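Local structure of putative metal-dependent hydrolase (Parabacteroides distasonis ATCC 8503, 3KL7) at residues A129-T133 and P134-K138. The protein binds two zinc ions and is probably a metal-dependent hydrolase of the metallo-beta-lactamase superfamily. Sequence-based numbering, arbitrary orientation.
Sequences AYNTT and PGRDK
T133 and R136 meet round a type II beta turn, a local contact in the surface loop that follows strand 123-128 and precedes strand 146-152. R136 N donates to T133 O at 2.9 Å, and the N-H...O angle of 162° makes this a nearly straight closing bond. P134 suits the second position of the turn because its ring restrains phi to the negative range needed there. G135 takes the third at phi 88°, a positive angle that glycine, having no CB, adopts without strain. The side chains of the two corner residues, T133 and R136, run side by side in the same direction: R136 CD lies 3.8 Å from T133 CB, and T133 CG2 rests over one face of the guanidinium, toward its rim. OG1 of T133 sits beside the backbone N (chi1 -56°), which turns CG2 toward the arginine; OG1 hydrogen-bonds E164 OE2, and R136 NH1 hydrogen-bonds Q184 OE1. On the inner side N131 crosses R136 at about a right angle, its CB 3.8 Å from R136 CB. The buried amide is well gripped: ND2 gives bonds to E164 and the carbonyl of Y186, and OD1 pairs with ND1 of H140. That last bond is a second-shell one, since H140 is a zinc ligand, and N131 probably helps orient its imidazole. The arrangement is thus a surface Pro-Gly type II turn, its loop joined through N131 to the two-zinc site of a metallo-beta-lactamase fold.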
ATOM      1  N   ALA A 129       8.356   4.495  -5.816  1.00 16.52           N
ATOM      2  CA  ALA A 129       7.049   4.527  -6.395  1.00 16.84           C
ATOM      3  C   ALA A 129       6.949   5.864  -7.193  1.00 17.27           C
ATOM      4  O   ALA A 129       6.859   6.951  -6.583  1.00 17.71           O
ATOM      5  CB  ALA A 129       5.981   4.448  -5.299  1.00 16.14           C
ATOM      6  N   TYR A 130       6.997   5.770  -8.546  1.00 16.99           N
ATOM      7  CA  TYR A 130       7.008   6.974  -9.430  1.00 16.85           C
ATOM      8  C   TYR A 130       6.517   6.680 -10.853  1.00 16.78           C
ATOM      9  O   TYR A 130       6.395   5.510 -11.273  1.00 16.88           O
ATOM     10  CB  TYR A 130       8.414   7.569  -9.514  1.00 16.59           C
ATOM     11  CG  TYR A 130       9.450   6.613 -10.081  1.00 15.93           C
ATOM     12  CD1 TYR A 130      10.071   5.666  -9.265  1.00 15.26           C
ATOM     13  CD2 TYR A 130       9.807   6.655 -11.433  1.00 15.27           C
ATOM     14  CE1 TYR A 130      11.016   4.784  -9.773  1.00 14.28           C
ATOM     15  CE2 TYR A 130      10.744   5.783 -11.952  1.00 14.56           C
ATOM     16  CZ  TYR A 130      11.351   4.838 -11.112  1.00 15.13           C
ATOM     17  OH  TYR A 130      12.297   3.956 -11.622  1.00 14.28           O
ATOM     18  N   ASN A 131       6.246   7.750 -11.596  1.00 16.29           N
ATOM     19  CA  ASN A 131       5.724   7.646 -12.953  1.00 15.63           C
ATOM     20  C   ASN A 131       6.855   7.519 -13.942  1.00 15.55           C
ATOM     21  O   ASN A 131       7.902   8.145 -13.788  1.00 15.28           O
ATOM     22  CB  ASN A 131       4.873   8.877 -13.287  1.00 15.64           C
ATOM     23  CG  ASN A 131       3.510   8.853 -12.600  1.00 15.53           C
ATOM     24  OD1 ASN A 131       3.320   9.471 -11.529  1.00 14.47           O
ATOM     25  ND2 ASN A 131       2.549   8.131 -13.201  1.00 12.66           N
ATOM     26  N   THR A 132       6.651   6.707 -14.966  1.00 15.35           N
ATOM     27  CA  THR A 132       7.674   6.518 -15.997  1.00 15.33           C
ATOM     28  C   THR A 132       7.277   7.196 -17.331  1.00 14.82           C
ATOM     29  O   THR A 132       8.136   7.529 -18.136  1.00 15.16           O
ATOM     30  CB  THR A 132       7.919   5.057 -16.219  1.00 15.42           C
ATOM     31  OG1 THR A 132       6.679   4.421 -16.550  1.00 16.98           O
ATOM     32  CG2 THR A 132       8.481   4.415 -14.935  1.00 14.98           C
ATOM     33  N   THR A 133       5.970   7.407 -17.542  1.00 14.26           N
ATOM     34  CA  THR A 133       5.477   8.033 -18.783  1.00 13.56           C
ATOM     35  C   THR A 133       5.935   9.495 -18.882  1.00 13.37           C
ATOM     36  O   THR A 133       5.765  10.270 -17.943  1.00 12.52           O
ATOM     37  CB  THR A 133       3.920   7.989 -18.863  1.00 13.42           C
ATOM     38  OG1 THR A 133       3.481   6.651 -18.745  1.00 12.00           O
ATOM     39  CG2 THR A 133       3.428   8.551 -20.167  1.00 12.67           C
ATOM     40  N   PRO A 134       6.513   9.872 -20.023  1.00 13.70           N
ATOM     41  CA  PRO A 134       6.967  11.256 -20.185  1.00 13.73           C
ATOM     42  C   PRO A 134       5.878  12.247 -19.801  1.00 13.72           C
ATOM     43  O   PRO A 134       4.744  12.083 -20.203  1.00 13.83           O
ATOM     44  CB  PRO A 134       7.271  11.347 -21.688  1.00 13.57           C
ATOM     45  CG  PRO A 134       7.609   9.971 -22.092  1.00 13.50           C
ATOM     46  CD  PRO A 134       6.742   9.069 -21.240  1.00 13.73           C
ATOM     47  N   GLY A 135       6.225  13.248 -19.003  1.00 13.92           N
ATOM     48  CA  GLY A 135       5.254  14.264 -18.584  1.00 14.21           C
ATOM     49  C   GLY A 135       4.456  13.927 -17.309  1.00 14.42           C
ATOM     50  O   GLY A 135       3.829  14.821 -16.706  1.00 14.28           O
ATOM     51  N   ARG A 136       4.470  12.664 -16.887  1.00 14.27           N
ATOM     52  CA  ARG A 136       3.692  12.272 -15.697  1.00 14.80           C
ATOM     53  C   ARG A 136       4.495  12.306 -14.392  1.00 15.75           C
ATOM     54  O   ARG A 136       4.010  11.857 -13.317  1.00 16.01           O
ATOM     55  CB  ARG A 136       3.030  10.916 -15.910  1.00 14.77           C
ATOM     56  CG  ARG A 136       1.808  10.996 -16.845  1.00 14.44           C
ATOM     57  CD  ARG A 136       1.080   9.696 -16.971  1.00 14.24           C
ATOM     58  NE  ARG A 136       0.253   9.666 -18.177  1.00 15.30           N
ATOM     59  CZ  ARG A 136      -0.481   8.616 -18.577  1.00 15.98           C
ATOM     60  NH1 ARG A 136      -0.498   7.485 -17.856  1.00 16.97           N
ATOM     61  NH2 ARG A 136      -1.197   8.696 -19.697  1.00 14.75           N
ATOM     62  N   ASP A 137       5.711  12.845 -14.468  1.00 16.73           N
ATOM     63  CA  ASP A 137       6.521  13.093 -13.274  1.00 17.81           C
ATOM     64  C   ASP A 137       5.952  14.284 -12.494  1.00 18.35           C
ATOM     65  O   ASP A 137       6.287  14.486 -11.328  1.00 18.82           O
ATOM     66  CB  ASP A 137       7.961  13.373 -13.649  1.00 18.05           C
ATOM     67  CG  ASP A 137       8.091  14.540 -14.556  1.00 18.32           C
ATOM     68  OD1 ASP A 137       7.409  14.564 -15.595  1.00 20.43           O
ATOM     69  OD2 ASP A 137       8.867  15.448 -14.240  1.00 21.03           O
ATOM     70  N   LYS A 138       5.096  15.069 -13.141  1.00 18.42           N
ATOM     71  CA  LYS A 138       4.344  16.086 -12.435  1.00 18.90           C
ATOM     72  C   LYS A 138       3.451  15.397 -11.362  1.00 18.87           C
ATOM     73  O   LYS A 138       3.214  15.947 -10.297  1.00 18.96           O
ATOM     74  CB  LYS A 138       3.495  16.932 -13.419  1.00 19.12           C
ATOM     75  CG  LYS A 138       2.258  16.206 -14.016  1.00 20.69           C
ATOM     76  CD  LYS A 138       1.611  17.006 -15.212  1.00 20.95           C
ATOM     77  CE  LYS A 138       0.211  16.426 -15.574  1.00 22.48           C
ATOM     78  NZ  LYS A 138      -0.277  16.725 -16.982  1.00 23.04           N
TER